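Local coordinates for protein muconate lactonizing enzyme (Corynebacterium glutamicum, PDB 3I4K) that belongs to the enolase superfamily, pairing a mandelate racemase/muconate lactonizing enzyme-type N-terminal domain with a TIM-barrel-like domain that holds a magnesium ion, at residues Lys70-Val73 with Asp74-Ala78; Glu157-Ile160 with Glu161-Asn165. One frame throughout, in Å; residues are numbered along the deposited sequence.

Contact 1 (Lys70-Val73 with Asp74-Ala78); sequences KALV and DGYLA
Lys70 crosses Asp74 obliquely one helical turn further on, with CG, CE and NZ all near OD2. NZ stands 2.8 Å from Asp74 OD2, a salt bridge that uses the syn lone pair of that oxygen. The lysine chain is extended until its last torsion, where it bends (chi4 56°) and folds the ammonium group back onto the acid. Both charged ends are shared with Ser13: its backbone O accepts from Lys70 NZ, and its OG is hydrogen-bonded to Asp74 OD1. The ion pair is thus tied to strand 8-25 as well as to its own helix.

Along the backbone, the hydrogen-bond spacing widens. Asp74 N and Gly75 N keep the i to i-4 pattern, bonding to Lys70 O and Ala71 O. Leu72 O then takes two donors, Tyr76 N and Leu77 N, each at 2.9 Å. The bond from Leu77 is much straighter, 170° at the hydrogen against 143° for Tyr76. Ala78 N continues the wider spacing, reaching Val73 O at 2.8 Å.

Among the apolar groups, Leu72 CD2 lies 3.8 Å from Tyr76 CD1, approaching the ring obliquely. Val73 CG2 and Leu77 CD1 meet more loosely, at 4.2 Å. A polar neighbour, the carbonyl oxygen Ala71 O, sits at the edge of the Tyr76 ring and near its plane, 3.7 Å from Tyr76 CD1. Leu77 also packs on Ala106, Lys107 and Val110 of helix 104-121, and Val73 rests on Leu37 of strand 30-43.

The successive i to i-5 bonds to Leu72 O and Val73 O mark a pi-type widening, a pi-bulge within helix 66-81, which packs against both strands 8-25 and 30-43 and helix 104-121 in the enolase-type N-terminal domain.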
ATOM      1  N   LYS A  70      26.822   3.687  -1.449  1.00 41.25           N
ATOM      2  CA  LYS A  70      27.658   2.520  -1.212  1.00 42.90           C
ATOM      3  C   LYS A  70      28.132   2.526   0.239  1.00 42.87           C
ATOM      4  O   LYS A  70      28.164   1.489   0.893  1.00 44.41           O
ATOM      5  CB  LYS A  70      28.853   2.508  -2.173  1.00 44.28           C
ATOM      6  CG  LYS A  70      29.718   1.250  -2.068  1.00 46.41           C
ATOM      7  CD  LYS A  70      30.741   1.176  -3.198  1.00 46.86           C
ATOM      8  CE  LYS A  70      31.730   0.042  -2.977  1.00 47.37           C
ATOM      9  NZ  LYS A  70      31.049  -1.280  -2.823  1.00 47.30           N
ATOM     10  N   ALA A  71      28.483   3.698   0.755  1.00 43.00           N
ATOM     11  CA  ALA A  71      28.937   3.776   2.136  1.00 41.96           C
ATOM     12  C   ALA A  71      27.814   3.332   3.074  1.00 42.83           C
ATOM     13  O   ALA A  71      28.054   2.638   4.070  1.00 41.22           O
ATOM     14  CB  ALA A  71      29.380   5.195   2.464  1.00 44.12           C
ATOM     15  N   LEU A  72      26.582   3.711   2.752  1.00 40.97           N
ATOM     16  CA  LEU A  72      25.452   3.332   3.591  1.00 40.42           C
ATOM     17  C   LEU A  72      25.038   1.868   3.401  1.00 41.20           C
ATOM     18  O   LEU A  72      24.798   1.154   4.381  1.00 39.57           O
ATOM     19  CB  LEU A  72      24.266   4.278   3.339  1.00 38.74           C
ATOM     20  CG  LEU A  72      24.464   5.688   3.923  1.00 35.72           C
ATOM     21  CD1 LEU A  72      23.323   6.610   3.493  1.00 37.29           C
ATOM     22  CD2 LEU A  72      24.535   5.594   5.444  1.00 31.56           C
ATOM     23  N   VAL A  73      24.961   1.419   2.152  1.00 42.83           N
ATOM     24  CA  VAL A  73      24.595   0.031   1.877  1.00 45.24           C
ATOM     25  C   VAL A  73      25.643  -0.901   2.488  1.00 47.25           C
ATOM     26  O   VAL A  73      25.310  -1.793   3.270  1.00 48.10           O
ATOM     27  CB  VAL A  73      24.518  -0.255   0.360  1.00 46.84           C
ATOM     28  CG1 VAL A  73      24.321  -1.750   0.125  1.00 47.02           C
ATOM     29  CG2 VAL A  73      23.368   0.532  -0.266  1.00 46.14           C
ATOM     30  N   ASP A  74      26.909  -0.678   2.147  1.00 46.61           N
ATOM     31  CA  ASP A  74      27.985  -1.515   2.666  1.00 47.95           C
ATOM     32  C   ASP A  74      28.144  -1.475   4.180  1.00 47.39           C
ATOM     33  O   ASP A  74      28.085  -2.508   4.844  1.00 48.54           O
ATOM     34  CB  ASP A  74      29.324  -1.139   2.017  1.00 48.97           C
ATOM     35  CG  ASP A  74      29.395  -1.533   0.554  1.00 49.33           C
ATOM     36  OD1 ASP A  74      28.565  -2.360   0.118  1.00 49.64           O
ATOM     37  OD2 ASP A  74      30.289  -1.031  -0.159  1.00 52.45           O
ATOM     38  N   GLY A  75      28.323  -0.280   4.728  1.00 46.58           N
ATOM     39  CA  GLY A  75      28.539  -0.153   6.156  1.00 46.26           C
ATOM     40  C   GLY A  75      27.384  -0.169   7.138  1.00 46.06           C
ATOM     41  O   GLY A  75      27.612  -0.394   8.325  1.00 45.17           O
ATOM     42  N   TYR A  76      26.153   0.055   6.683  1.00 46.64           N
ATOM     43  CA  TYR A  76      25.032   0.080   7.624  1.00 45.83           C
ATOM     44  C   TYR A  76      23.805  -0.753   7.274  1.00 45.70           C
ATOM     45  O   TYR A  76      23.267  -1.445   8.132  1.00 46.46           O
ATOM     46  CB  TYR A  76      24.591   1.527   7.867  1.00 45.62           C
ATOM     47  CG  TYR A  76      25.702   2.441   8.317  1.00 43.54           C
ATOM     48  CD1 TYR A  76      26.535   3.066   7.391  1.00 44.73           C
ATOM     49  CD2 TYR A  76      25.938   2.664   9.672  1.00 43.48           C
ATOM     50  CE1 TYR A  76      27.579   3.892   7.810  1.00 42.19           C
ATOM     51  CE2 TYR A  76      26.976   3.482  10.095  1.00 43.26           C
ATOM     52  CZ  TYR A  76      27.790   4.092   9.157  1.00 42.08           C
ATOM     53  OH  TYR A  76      28.827   4.892   9.579  1.00 47.72           O
ATOM     54  N   LEU A  77      23.355  -0.684   6.027  1.00 45.80           N
ATOM     55  CA  LEU A  77      22.167  -1.421   5.609  1.00 45.82           C
ATOM     56  C   LEU A  77      22.377  -2.924   5.410  1.00 46.72           C
ATOM     57  O   LEU A  77      21.693  -3.745   6.022  1.00 46.90           O
ATOM     58  CB  LEU A  77      21.611  -0.818   4.314  1.00 44.80           C
ATOM     59  CG  LEU A  77      21.329   0.688   4.313  1.00 44.58           C
ATOM     60  CD1 LEU A  77      20.746   1.083   2.971  1.00 44.19           C
ATOM     61  CD2 LEU A  77      20.368   1.045   5.438  1.00 44.70           C
ATOM     62  N   ALA A  78      23.316  -3.271   4.538  1.00 47.41           N
ATOM     63  CA  ALA A  78      23.613  -4.665   4.222  1.00 49.04           C
ATOM     64  C   ALA A  78      23.735  -5.582   5.438  1.00 50.02           C
ATOM     65  O   ALA A  78      23.073  -6.616   5.518  1.00 50.26           O
ATOM     66  CB  ALA A  78      24.878  -4.731   3.396  1.00 48.22           C
TER

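Contact 2 (Glu157-Ile160 with Glu161-Asn165); sequences EERI and EEFGN
Arg159 and Phe163 form the flat-group contact of this helix end. The guanidinium and ring planes are 17° apart, and Phe163 CD2 lies over the centre of one guanidinium face, 3.3 Å from Arg159 CZ. Relative to the ring, CZ approaches obliquely, nearest CD2. Bends at chi2 (-63°) and chi3 curl the arginine forward, toward the helix's C-terminal end, to reach this position. Arg159 also makes a cation-pi contact with Trp142.

Side-chain hydrogen bonds hold the same guanidinium at its edge. Arg159 NE and Arg159 NH2 both donate to Asn165 OD1, each at 3.2 Å, a side-on grip on one oxygen that lies close to the guanidinium plane. The NE donor stands above the amide carbonyl plane, whereas NH2 is only slightly tilted from it. Gln334 OE1 accepts a further bond from NH2, and Asn165 ND2 donates to Val140 O, which fixes the amide from its other end.

Charge repulsion is likely on the outer surface, where Glu158 and Glu162 run side by side and their OE2 atoms come within 4.3 Å. Glu157, by contrast, is paired with Arg194 in a salt bridge.

Backbone bonds complete the turn. Phe163 N reaches Arg159 O at 2.8 Å, and Gly164 N makes two weak bonds, at 3.2 Å to Arg159 O and 3.1 Å to Ile160 O. Gly164 CA adds a CH...O contact to Ile160 O at 3.3 Å. With phi at 78°, Gly164 leaves the helical conformation. A glycine with positive phi just after the helical residues, where the chain turns toward the next strand, is a common C-terminal arrangement; here it lies in the beta-alpha-beta unit of the TIM-barrel-like domain that joins strand 137-144 through helix 149-163 to strand 167-171.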
ATOM      1  N   GLU A 157      11.236  15.221 -33.442  1.00 50.24           N
ATOM      2  CA  GLU A 157      10.844  14.667 -34.751  1.00 50.11           C
ATOM      3  C   GLU A 157      11.379  13.243 -34.905  1.00 49.56           C
ATOM      4  O   GLU A 157      10.663  12.327 -35.320  1.00 47.92           O
ATOM      5  CB  GLU A 157      11.415  15.518 -35.888  1.00 51.01           C
ATOM      6  CG  GLU A 157      11.059  16.980 -35.824  1.00 55.84           C
ATOM      7  CD  GLU A 157       9.594  17.232 -36.083  1.00 57.55           C
ATOM      8  OE1 GLU A 157       8.758  16.505 -35.510  1.00 58.56           O
ATOM      9  OE2 GLU A 157       9.282  18.165 -36.855  1.00 60.69           O
ATOM     10  N   GLU A 158      12.652  13.068 -34.571  1.00 49.54           N
ATOM     11  CA  GLU A 158      13.276  11.762 -34.675  1.00 50.87           C
ATOM     12  C   GLU A 158      12.553  10.769 -33.775  1.00 49.63           C
ATOM     13  O   GLU A 158      12.138   9.699 -34.225  1.00 49.18           O
ATOM     14  CB  GLU A 158      14.756  11.853 -34.296  1.00 52.42           C
ATOM     15  CG  GLU A 158      15.479  10.513 -34.297  1.00 58.52           C
ATOM     16  CD  GLU A 158      16.993  10.657 -34.194  1.00 62.19           C
ATOM     17  OE1 GLU A 158      17.473  11.375 -33.287  1.00 62.72           O
ATOM     18  OE2 GLU A 158      17.704  10.042 -35.020  1.00 64.34           O
ATOM     19  N   ARG A 159      12.389  11.136 -32.507  1.00 49.00           N
ATOM     20  CA  ARG A 159      11.714  10.268 -31.548  1.00 48.93           C
ATOM     21  C   ARG A 159      10.306   9.900 -32.008  1.00 48.65           C
ATOM     22  O   ARG A 159       9.907   8.737 -31.937  1.00 49.23           O
ATOM     23  CB  ARG A 159      11.647  10.938 -30.172  1.00 46.12           C
ATOM     24  CG  ARG A 159      12.994  11.123 -29.480  1.00 47.69           C
ATOM     25  CD  ARG A 159      13.676   9.794 -29.167  1.00 46.42           C
ATOM     26  NE  ARG A 159      12.789   8.880 -28.454  1.00 48.23           N
ATOM     27  CZ  ARG A 159      13.187   7.755 -27.869  1.00 50.05           C
ATOM     28  NH1 ARG A 159      14.466   7.400 -27.908  1.00 49.47           N
ATOM     29  NH2 ARG A 159      12.307   6.981 -27.242  1.00 48.47           N
ATOM     30  N   ILE A 160       9.553  10.884 -32.482  1.00 48.98           N
ATOM     31  CA  ILE A 160       8.195  10.622 -32.932  1.00 52.69           C
ATOM     32  C   ILE A 160       8.186   9.543 -34.004  1.00 55.32           C
ATOM     33  O   ILE A 160       7.452   8.556 -33.911  1.00 55.11           O
ATOM     34  CB  ILE A 160       7.534  11.896 -33.512  1.00 52.24           C
ATOM     35  CG1 ILE A 160       7.249  12.894 -32.386  1.00 51.32           C
ATOM     36  CG2 ILE A 160       6.245  11.527 -34.244  1.00 52.49           C
ATOM     37  CD1 ILE A 160       6.643  14.203 -32.851  1.00 49.68           C
ATOM     38  N   GLU A 161       9.022   9.740 -35.016  1.00 57.30           N
ATOM     39  CA  GLU A 161       9.109   8.819 -36.135  1.00 58.10           C
ATOM     40  C   GLU A 161       9.716   7.456 -35.831  1.00 57.32           C
ATOM     41  O   GLU A 161       9.308   6.454 -36.417  1.00 57.53           O
ATOM     42  CB  GLU A 161       9.884   9.486 -37.273  1.00 61.54           C
ATOM     43  CG  GLU A 161       9.023   9.820 -38.477  1.00 66.49           C
ATOM     44  CD  GLU A 161       8.633   8.580 -39.262  1.00 69.15           C
ATOM     45  OE1 GLU A 161       9.524   7.981 -39.904  1.00 71.70           O
ATOM     46  OE2 GLU A 161       7.442   8.199 -39.231  1.00 70.25           O
ATOM     47  N   GLU A 162      10.665   7.401 -34.904  1.00 55.85           N
ATOM     48  CA  GLU A 162      11.318   6.136 -34.600  1.00 55.93           C
ATOM     49  C   GLU A 162      10.810   5.347 -33.397  1.00 55.53           C
ATOM     50  O   GLU A 162      10.971   4.128 -33.353  1.00 56.43           O
ATOM     51  CB  GLU A 162      12.822   6.358 -34.452  1.00 57.52           C
ATOM     52  CG  GLU A 162      13.606   5.076 -34.235  1.00 62.44           C
ATOM     53  CD  GLU A 162      15.084   5.319 -34.000  1.00 65.36           C
ATOM     54  OE1 GLU A 162      15.825   4.326 -33.838  1.00 67.30           O
ATOM     55  OE2 GLU A 162      15.505   6.499 -33.974  1.00 66.43           O
ATOM     56  N   PHE A 163      10.209   6.017 -32.421  1.00 54.06           N
ATOM     57  CA  PHE A 163       9.715   5.311 -31.243  1.00 52.15           C
ATOM     58  C   PHE A 163       8.239   5.541 -30.934  1.00 50.81           C
ATOM     59  O   PHE A 163       7.647   4.817 -30.126  1.00 50.63           O
ATOM     60  CB  PHE A 163      10.591   5.658 -30.037  1.00 53.71           C
ATOM     61  CG  PHE A 163      11.980   5.087 -30.129  1.00 53.59           C
ATOM     62  CD1 PHE A 163      12.210   3.742 -29.849  1.00 52.95           C
ATOM     63  CD2 PHE A 163      13.045   5.875 -30.554  1.00 52.04           C
ATOM     64  CE1 PHE A 163      13.482   3.189 -29.994  1.00 53.77           C
ATOM     65  CE2 PHE A 163      14.318   5.333 -30.703  1.00 51.58           C
ATOM     66  CZ  PHE A 163      14.538   3.990 -30.424  1.00 52.20           C
ATOM     67  N   GLY A 164       7.649   6.542 -31.581  1.00 49.06           N
ATOM     68  CA  GLY A 164       6.239   6.832 -31.397  1.00 47.27           C
ATOM     69  C   GLY A 164       5.805   7.577 -30.145  1.00 47.29           C
ATOM     70  O   GLY A 164       4.606   7.646 -29.872  1.00 46.45           O
ATOM     71  N   ASN A 165       6.745   8.142 -29.389  1.00 47.65           N
ATOM     72  CA  ASN A 165       6.381   8.871 -28.173  1.00 46.30           C
ATOM     73  C   ASN A 165       5.344   9.939 -28.485  1.00 45.71           C
ATOM     74  O   ASN A 165       5.524  10.746 -29.396  1.00 44.29           O
ATOM     75  CB  ASN A 165       7.603   9.527 -27.534  1.00 46.96           C
ATOM     76  CG  ASN A 165       8.734   8.549 -27.300  1.00 50.01           C
ATOM     77  OD1 ASN A 165       9.603   8.368 -28.159  1.00 52.27           O
ATOM     78  ND2 ASN A 165       8.727   7.904 -26.139  1.00 47.69           N
TER

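In the fold
Contact 1 and contact 2 are separate local arrangements in different family regions, the first in the N-terminal domain and the second in the TIM-barrel-like domain. Their centres are 41 Å apart, their nearest atoms about 29 Å, and they lie on opposite sides of the chain's centre, 22 Å and 21 Å from it. Each joins two consecutive segments, wholly helical in 70-78, where the hydrogen-bond spacing widens inside a helix, but running from helix into a turn in 157-165, which leads on to a barrel strand. Neither includes a magnesium ligand: Asp200, Glu226 and Asp251 supply that site. No direct contact couples the two.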